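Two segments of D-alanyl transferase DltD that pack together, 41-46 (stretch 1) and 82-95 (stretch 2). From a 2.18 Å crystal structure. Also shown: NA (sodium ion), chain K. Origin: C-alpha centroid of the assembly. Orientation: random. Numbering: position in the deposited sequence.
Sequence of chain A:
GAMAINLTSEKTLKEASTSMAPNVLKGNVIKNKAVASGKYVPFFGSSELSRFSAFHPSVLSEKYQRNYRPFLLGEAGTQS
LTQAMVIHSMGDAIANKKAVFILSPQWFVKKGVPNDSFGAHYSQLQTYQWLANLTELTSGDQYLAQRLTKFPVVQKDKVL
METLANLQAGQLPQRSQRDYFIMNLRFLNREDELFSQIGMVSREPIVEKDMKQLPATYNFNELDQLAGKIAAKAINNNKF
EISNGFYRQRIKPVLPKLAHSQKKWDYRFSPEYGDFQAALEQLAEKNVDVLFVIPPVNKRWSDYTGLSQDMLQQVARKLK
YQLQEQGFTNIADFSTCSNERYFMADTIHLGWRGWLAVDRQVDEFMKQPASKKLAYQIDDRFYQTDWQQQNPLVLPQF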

# COMPACT_ATOMS: atom_id res chain seq x y z
N VAL A 41 -3.35 0.30 13.11
CA VAL A 41 -4.12 0.08 11.89
C VAL A 41 -3.14 -0.00 10.72
O VAL A 41 -2.46 1.00 10.43
N PRO A 42 -3.01 -1.14 10.05
CA PRO A 42 -2.06 -1.22 8.93
C PRO A 42 -2.50 -0.33 7.78
O PRO A 42 -3.65 -0.37 7.35
N PHE A 43 -1.57 0.50 7.31
CA PHE A 43 -1.76 1.34 6.13
C PHE A 43 -0.97 0.69 4.99
O PHE A 43 0.25 0.86 4.91
N PHE A 44 -1.66 -0.04 4.12
CA PHE A 44 -1.03 -0.62 2.95
C PHE A 44 -0.97 0.42 1.84
O PHE A 44 -2.00 0.95 1.42
N GLY A 45 0.24 0.70 1.36
CA GLY A 45 0.43 1.68 0.31
C GLY A 45 1.81 1.59 -0.31
O GLY A 45 2.42 0.52 -0.32
N SER A 46 2.33 2.72 -0.81
CA SER A 46 3.67 2.75 -1.38
C SER A 46 4.37 4.04 -0.99
O SER A 46 4.30 4.45 0.18
N THR A 82 2.84 -7.79 -3.90
CA THR A 82 3.63 -7.76 -2.67
C THR A 82 2.73 -7.65 -1.45
O THR A 82 2.91 -8.38 -0.46
N GLN A 83 1.75 -6.74 -1.49
CA GLN A 83 0.90 -6.51 -0.33
C GLN A 83 0.00 -7.70 -0.04
O GLN A 83 -0.29 -7.98 1.13
N ALA A 84 -0.44 -8.42 -1.07
CA ALA A 84 -1.26 -9.60 -0.85
C ALA A 84 -0.53 -10.62 0.02
O ALA A 84 -1.14 -11.27 0.88
N MET A 85 0.78 -10.77 -0.18
CA MET A 85 1.55 -11.69 0.64
C MET A 85 1.82 -11.12 2.03
O MET A 85 1.87 -11.87 3.01
N VAL A 86 1.98 -9.80 2.13
CA VAL A 86 2.09 -9.15 3.44
C VAL A 86 0.83 -9.42 4.25
O VAL A 86 0.90 -9.77 5.44
N ILE A 87 -0.34 -9.26 3.63
CA ILE A 87 -1.60 -9.48 4.32
C ILE A 87 -1.73 -10.94 4.73
O ILE A 87 -2.06 -11.26 5.88
N HIS A 88 -1.47 -11.86 3.79
CA HIS A 88 -1.59 -13.28 4.10
C HIS A 88 -0.68 -13.67 5.26
O HIS A 88 -1.07 -14.48 6.11
N SER A 89 0.53 -13.11 5.31
CA SER A 89 1.49 -13.49 6.34
C SER A 89 1.06 -13.02 7.73
O SER A 89 1.58 -13.53 8.72
N MET A 90 0.12 -12.07 7.81
CA MET A 90 -0.36 -11.65 9.12
C MET A 90 -1.25 -12.70 9.76
O MET A 90 -1.36 -12.75 11.00
N GLY A 91 -1.89 -13.55 8.96
CA GLY A 91 -2.72 -14.60 9.51
C GLY A 91 -3.83 -14.04 10.37
O GLY A 91 -4.47 -13.04 10.04
N ASP A 92 -4.06 -14.69 11.52
CA ASP A 92 -5.12 -14.27 12.42
C ASP A 92 -4.82 -12.93 13.09
O ASP A 92 -5.71 -12.38 13.74
N ALA A 93 -3.61 -12.39 12.94
CA ALA A 93 -3.30 -11.09 13.54
C ALA A 93 -4.21 -10.00 12.99
O ALA A 93 -4.62 -9.10 13.73
N ILE A 94 -4.54 -10.07 11.70
CA ILE A 94 -5.39 -9.07 11.06
C ILE A 94 -6.86 -9.48 11.03
O ILE A 94 -7.71 -8.66 10.64
N ALA A 95 -7.19 -10.70 11.45
CA ALA A 95 -8.56 -11.18 11.35
C ALA A 95 -9.51 -10.31 12.15
O ALA A 95 -9.24 -9.98 13.31

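The two stretches bury 294 Å², summed over both sides, and F44 supplies the largest share at 105 Å². The axes of the strand and the helix run nearly antiparallel, at 162°, and come no closer than 10.8 Å. On the strand, alternate residues face the helix: P42 and F44 point their CA-to-CB bonds toward it, whereas V41 and F43 lie out of reach.

F44 adopts the m rotamer (chi1 -56°, chi2 -78°), which carries its ring into a pocket lined by five residues. I87 covers one face: its CG1 sits 3.9 Å from the centroid of the F44 ring and 28° off the normal, a CH-pi geometry, with F44 CZ to I87 CG1 at 3.6 Å. The CA-to-CB bond of I87 points sideways, but chi1 in m places CG1 over the ring. Near the ring plane, F44 CE1 meets V86 CG1 at 4.0 Å and F44 CZ meets I94 CD1 at 4.1 Å. M90, extended as m, t, t, approaches obliquely, its CE 4.0 Å from F44 CE1.

Q83 covers the next largest area, 59 Å². With chi1 and chi2 both m, its amide reaches the backbone just beyond F44, where Q83 NE2 donates to G45 O at 3.0 Å; the 128° angle at the hydrogen marks this bond as weak. Q83 OE1 lies at the ring edge, 3.4 Å from F44 CD1, and is buried without a polar partner in the model.

P42 extends the apolar contact toward the end of the helix and beyond: its CG is 4.3 Å from I94 CD1 (I94 being t, t), and its CB is 4.4 Å from M90 CE. S46, rotamer p, makes no contact with stretch 2; its OG instead binds the sodium ion NA at 2.8 Å, alongside three atoms from elsewhere in the structure.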

# COMPACT_ATOMS: atom_id res chain seq x y z
CB VAL A 41 -5.15 1.20 11.66
CG1 VAL A 41 -5.98 0.93 10.42
CG2 VAL A 41 -6.05 1.36 12.88
CB PRO A 42 -2.09 -2.70 8.54
CG PRO A 42 -3.42 -3.19 8.99
CD PRO A 42 -3.74 -2.41 10.24
CB PHE A 43 -1.28 2.77 6.37
CG PHE A 43 -2.28 3.65 7.06
CD1 PHE A 43 -3.01 3.19 8.14
CD2 PHE A 43 -2.46 4.96 6.64
CE1 PHE A 43 -3.91 4.02 8.78
CE2 PHE A 43 -3.36 5.79 7.27
CZ PHE A 43 -4.09 5.32 8.35
CB PHE A 44 -1.80 -1.86 2.48
CG PHE A 44 -1.97 -2.91 3.54
CD1 PHE A 44 -0.92 -3.76 3.86
CD2 PHE A 44 -3.17 -3.05 4.22
CE1 PHE A 44 -1.07 -4.74 4.83
CE2 PHE A 44 -3.33 -4.02 5.19
CZ PHE A 44 -2.28 -4.86 5.50
CB SER A 46 3.59 2.55 -2.90
OG SER A 46 2.67 3.43 -3.52
CB THR A 82 4.61 -6.59 -2.71
OG1 THR A 82 5.57 -6.80 -3.75
CG2 THR A 82 5.33 -6.44 -1.37
CB GLN A 83 0.05 -5.25 -0.56
CG GLN A 83 0.86 -3.97 -0.70
CD GLN A 83 1.51 -3.54 0.60
OE1 GLN A 83 1.59 -4.31 1.56
NE2 GLN A 83 1.97 -2.29 0.65
CB ALA A 84 -1.67 -10.23 -2.18
CB MET A 85 2.87 -12.03 -0.06
CG MET A 85 3.64 -13.17 0.59
SD MET A 85 2.75 -14.75 0.57
CE MET A 85 2.65 -15.06 -1.20
CB VAL A 86 2.34 -7.64 3.27
CG1 VAL A 86 2.22 -6.92 4.61
CG2 VAL A 86 3.69 -7.39 2.63
CB ILE A 87 -2.78 -9.05 3.43
CG1 ILE A 87 -2.74 -7.54 3.20
CG2 ILE A 87 -4.10 -9.47 4.06
CD1 ILE A 87 -3.60 -7.07 2.04
CB HIS A 88 -1.26 -14.11 2.86
CG HIS A 88 -1.36 -15.59 3.09
ND1 HIS A 88 -2.53 -16.30 2.89
CD2 HIS A 88 -0.45 -16.49 3.52
CE1 HIS A 88 -2.33 -17.57 3.18
NE2 HIS A 88 -1.07 -17.71 3.56
CB SER A 89 2.87 -12.92 6.02
OG SER A 89 2.88 -11.50 6.12
CB MET A 90 -1.12 -10.32 8.99
CG MET A 90 -0.22 -9.15 8.65
SD MET A 90 -1.13 -7.61 8.46
CE MET A 90 0.22 -6.46 8.23
CB ASP A 92 -5.35 -15.34 13.49
CG ASP A 92 -5.91 -16.62 12.91
OD1 ASP A 92 -6.68 -16.55 11.93
OD2 ASP A 92 -5.57 -17.71 13.43
CB ALA A 93 -1.83 -10.74 13.29
CB ILE A 94 -4.90 -8.76 9.63
CG1 ILE A 94 -5.53 -7.47 9.11
CG2 ILE A 94 -5.22 -9.93 8.69
CD1 ILE A 94 -4.95 -6.98 7.80
CB ALA A 95 -8.64 -12.63 11.83
NA NA K . 2.60 5.95 -4.75